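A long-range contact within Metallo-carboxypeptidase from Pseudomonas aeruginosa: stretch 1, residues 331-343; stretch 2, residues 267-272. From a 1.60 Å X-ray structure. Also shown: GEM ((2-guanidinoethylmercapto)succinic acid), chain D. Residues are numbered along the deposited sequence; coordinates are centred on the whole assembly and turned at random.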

# COMPACT_ATOMS: atom_id res chain seq x y z
N LEU A 331 9.80 -3.52 -13.01
CA LEU A 331 9.26 -3.46 -11.65
C LEU A 331 10.35 -3.01 -10.69
O LEU A 331 11.50 -3.42 -10.82
CB LEU A 331 8.75 -4.83 -11.20
CG LEU A 331 7.42 -5.32 -11.77
CD1 LEU A 331 7.49 -5.43 -13.29
CD2 LEU A 331 7.10 -6.68 -11.16
N ALA A 332 9.98 -2.18 -9.72
CA ALA A 332 10.92 -1.66 -8.74
C ALA A 332 11.70 -2.73 -7.98
O ALA A 332 12.92 -2.63 -7.84
CB ALA A 332 10.20 -0.75 -7.75
N CYS A 333 11.01 -3.74 -7.48
CA CYS A 333 11.68 -4.79 -6.72
C CYS A 333 12.84 -5.39 -7.50
O CYS A 333 13.97 -5.45 -7.03
CB CYS A 333 10.69 -5.90 -6.35
SG CYS A 333 11.43 -7.24 -5.40
N ASN A 334 12.55 -5.84 -8.72
CA ASN A 334 13.57 -6.44 -9.56
C ASN A 334 14.65 -5.47 -10.01
O ASN A 334 15.84 -5.80 -9.97
CB ASN A 334 12.88 -7.10 -10.75
CG ASN A 334 12.01 -8.26 -10.33
OD1 ASN A 334 12.50 -9.36 -10.07
ND2 ASN A 334 10.71 -8.02 -10.22
N PHE A 335 14.25 -4.28 -10.45
CA PHE A 335 15.22 -3.30 -10.91
C PHE A 335 16.20 -2.88 -9.83
O PHE A 335 17.41 -2.87 -10.05
CB PHE A 335 14.51 -2.05 -11.45
CG PHE A 335 15.46 -0.97 -11.90
CD1 PHE A 335 15.91 -0.01 -11.01
CD2 PHE A 335 15.93 -0.94 -13.21
CE1 PHE A 335 16.83 0.97 -11.41
CE2 PHE A 335 16.84 0.03 -13.62
CZ PHE A 335 17.29 0.99 -12.72
N VAL A 336 15.69 -2.51 -8.66
CA VAL A 336 16.55 -2.08 -7.56
C VAL A 336 17.40 -3.23 -7.07
O VAL A 336 18.61 -3.09 -6.87
CB VAL A 336 15.70 -1.51 -6.39
CG1 VAL A 336 16.61 -1.06 -5.25
CG2 VAL A 336 14.87 -0.34 -6.88
N GLY A 337 16.77 -4.39 -6.89
CA GLY A 337 17.49 -5.56 -6.42
C GLY A 337 18.69 -5.90 -7.28
O GLY A 337 19.76 -6.24 -6.76
N GLN A 338 18.52 -5.81 -8.59
CA GLN A 338 19.61 -6.14 -9.51
C GLN A 338 20.62 -5.01 -9.66
O GLN A 338 21.83 -5.25 -9.69
CB GLN A 338 19.05 -6.50 -10.89
CG GLN A 338 20.12 -6.98 -11.85
CD GLN A 338 19.53 -7.66 -13.07
OE1 GLN A 338 19.31 -7.02 -14.10
NE2 GLN A 338 19.24 -8.94 -12.94
N THR A 339 20.13 -3.78 -9.74
CA THR A 339 21.02 -2.64 -9.91
C THR A 339 21.95 -2.46 -8.72
O THR A 339 23.11 -2.07 -8.89
CB THR A 339 20.22 -1.34 -10.12
OG1 THR A 339 19.41 -1.47 -11.30
CG2 THR A 339 21.15 -0.15 -10.29
N TYR A 340 21.46 -2.77 -7.53
CA TYR A 340 22.25 -2.61 -6.32
C TYR A 340 22.67 -3.91 -5.63
O TYR A 340 23.35 -3.87 -4.60
CB TYR A 340 21.48 -1.71 -5.34
CG TYR A 340 21.30 -0.31 -5.91
CD1 TYR A 340 22.35 0.61 -5.86
CD2 TYR A 340 20.13 0.05 -6.57
CE1 TYR A 340 22.23 1.86 -6.47
CE2 TYR A 340 20.01 1.29 -7.19
CZ TYR A 340 21.06 2.19 -7.13
OH TYR A 340 20.95 3.41 -7.75
N ASP A 341 22.30 -5.04 -6.23
CA ASP A 341 22.65 -6.36 -5.69
C ASP A 341 22.26 -6.45 -4.22
O ASP A 341 23.06 -6.86 -3.37
CB ASP A 341 24.15 -6.61 -5.85
CG ASP A 341 24.56 -8.02 -5.48
OD1 ASP A 341 23.72 -8.94 -5.60
OD2 ASP A 341 25.73 -8.21 -5.08
N CYS A 342 21.02 -6.09 -3.92
CA CYS A 342 20.55 -6.11 -2.53
C CYS A 342 19.30 -6.95 -2.37
O CYS A 342 18.60 -7.25 -3.34
CB CYS A 342 20.23 -4.69 -2.07
SG CYS A 342 18.85 -3.91 -2.96
N LEU A 343 19.01 -7.31 -1.12
CA LEU A 343 17.81 -8.07 -0.81
C LEU A 343 16.67 -7.12 -1.18
O LEU A 343 16.68 -5.95 -0.79
CB LEU A 343 17.77 -8.40 0.68
CG LEU A 343 16.49 -9.06 1.21
CD1 LEU A 343 16.26 -10.38 0.48
CD2 LEU A 343 16.61 -9.30 2.70
C8 GEM D . 2.81 -6.04 -8.59
S7 GEM D . 4.08 -5.45 -7.40
C6 GEM D . 5.28 -6.82 -7.50
C5 GEM D . 4.68 -8.19 -7.85
N3 GEM D . 4.24 -8.22 -9.25
C1 GEM D . 4.85 -9.04 -10.10
N4 GEM D . 5.84 -9.81 -9.68
N2 GEM D . 4.47 -9.09 -11.38
C9 GEM D . 2.60 -5.03 -9.73
O14 GEM D . 3.35 -4.03 -9.77
O15 GEM D . 1.68 -5.28 -10.53
C10 GEM D . 1.49 -6.34 -7.88
C11 GEM D . 0.90 -5.09 -7.22
O12 GEM D . 0.59 -5.17 -6.01
O13 GEM D . 0.76 -4.08 -7.94
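Stretch 2, residues 267-272: DLFLDI

Stretch 2 is an extended strand that lies antiparallel along a helix of stretch 1, with F269 as the main packing residue and one direct backbone hydrogen bond, from F269 N to L343 O. The helix begins at A332, and L331 holds its N-cap position. The strand runs to I272 and continues later in the chain. The two axes come within 8.6 Å, and their N-to-C directions differ by 174°. D271 therefore lies by the start of the helix, with its CA 6.4 Å from C333 CA. D267 lies beyond the other end, with its CA 5.1 Å from C342 CA.

F269 points toward the helix, with chi1 in the t rotamer. F269 is the residue most covered by the other stretch. V336, also t, covers one ring face: V336 CG2 is 4.0 Å from the ring centroid and nearly on the ring normal, a CH-pi contact. V336 CG1 is 3.7 Å from F269 CG. A332 CB meets the ring at F269 CE2, 3.8 Å away. C333 N lies at the ring edge, 3.8 Å from F269 CE2.

D271 also points toward the helix, and its OD2 is 3.7 Å from A332 CB. A water bridges the polar groups here. It donates to D271 OD2 at 2.8 Å and accepts from C333 N at 3.0 Å.

After the helix, D341 has positive phi and the chain turns back. C342 CB packs 3.5 Å from D267 C. F269 N then donates to L343 O at 3.0 Å. L343 CD2 and L268 CD1 meet at 3.8 Å. L343 N is 4.2 Å from D267 O, and a second water joins them, accepting from L343 N at 3.0 Å and donating to D267 O at 2.7 Å.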

# COMPACT_ATOMS: atom_id res chain seq x y z
N ASP A 267 21.11 -1.05 0.25
CA ASP A 267 21.50 -2.36 0.79
C ASP A 267 20.30 -3.23 1.13
O ASP A 267 20.44 -4.38 1.55
CB ASP A 267 22.39 -2.16 2.02
CG ASP A 267 23.65 -1.37 1.71
OD1 ASP A 267 24.42 -1.80 0.83
OD2 ASP A 267 23.85 -0.31 2.33
N LEU A 268 19.10 -2.68 0.93
CA LEU A 268 17.85 -3.38 1.19
C LEU A 268 16.75 -2.56 0.55
O LEU A 268 16.77 -1.33 0.63
CB LEU A 268 17.57 -3.50 2.69
CG LEU A 268 16.18 -4.05 3.00
CD1 LEU A 268 16.22 -5.57 2.97
CD2 LEU A 268 15.71 -3.56 4.35
N PHE A 269 15.78 -3.22 -0.07
CA PHE A 269 14.68 -2.50 -0.69
C PHE A 269 13.35 -3.22 -0.53
O PHE A 269 13.21 -4.38 -0.93
CB PHE A 269 14.95 -2.30 -2.19
CG PHE A 269 13.83 -1.60 -2.91
CD1 PHE A 269 13.50 -0.28 -2.61
CD2 PHE A 269 13.08 -2.27 -3.87
CE1 PHE A 269 12.45 0.36 -3.27
CE2 PHE A 269 12.03 -1.64 -4.54
CZ PHE A 269 11.71 -0.32 -4.23
N LEU A 270 12.38 -2.53 0.05
CA LEU A 270 11.05 -3.09 0.23
C LEU A 270 10.06 -2.15 -0.45
O LEU A 270 10.02 -0.95 -0.15
CB LEU A 270 10.71 -3.22 1.72
CG LEU A 270 11.61 -4.13 2.56
CD1 LEU A 270 11.13 -4.14 4.00
CD2 LEU A 270 11.61 -5.54 1.99
N ASP A 271 9.27 -2.69 -1.38
CA ASP A 271 8.27 -1.93 -2.13
C ASP A 271 6.92 -2.41 -1.59
O ASP A 271 6.53 -3.55 -1.82
CB ASP A 271 8.45 -2.25 -3.62
CG ASP A 271 7.58 -1.41 -4.53
OD1 ASP A 271 7.10 -0.33 -4.10
OD2 ASP A 271 7.37 -1.83 -5.69
N ILE A 272 6.22 -1.54 -0.87
CA ILE A 272 4.95 -1.90 -0.24
C ILE A 272 3.72 -1.74 -1.14
O ILE A 272 3.42 -0.64 -1.62
CB ILE A 272 4.74 -1.08 1.06
CG1 ILE A 272 6.04 -1.02 1.86
CG2 ILE A 272 3.65 -1.75 1.91
CD1 ILE A 272 6.64 -2.38 2.22
O HOH W 1 21.32 -6.81 0.67
O HOH W 2 8.07 -4.01 -7.27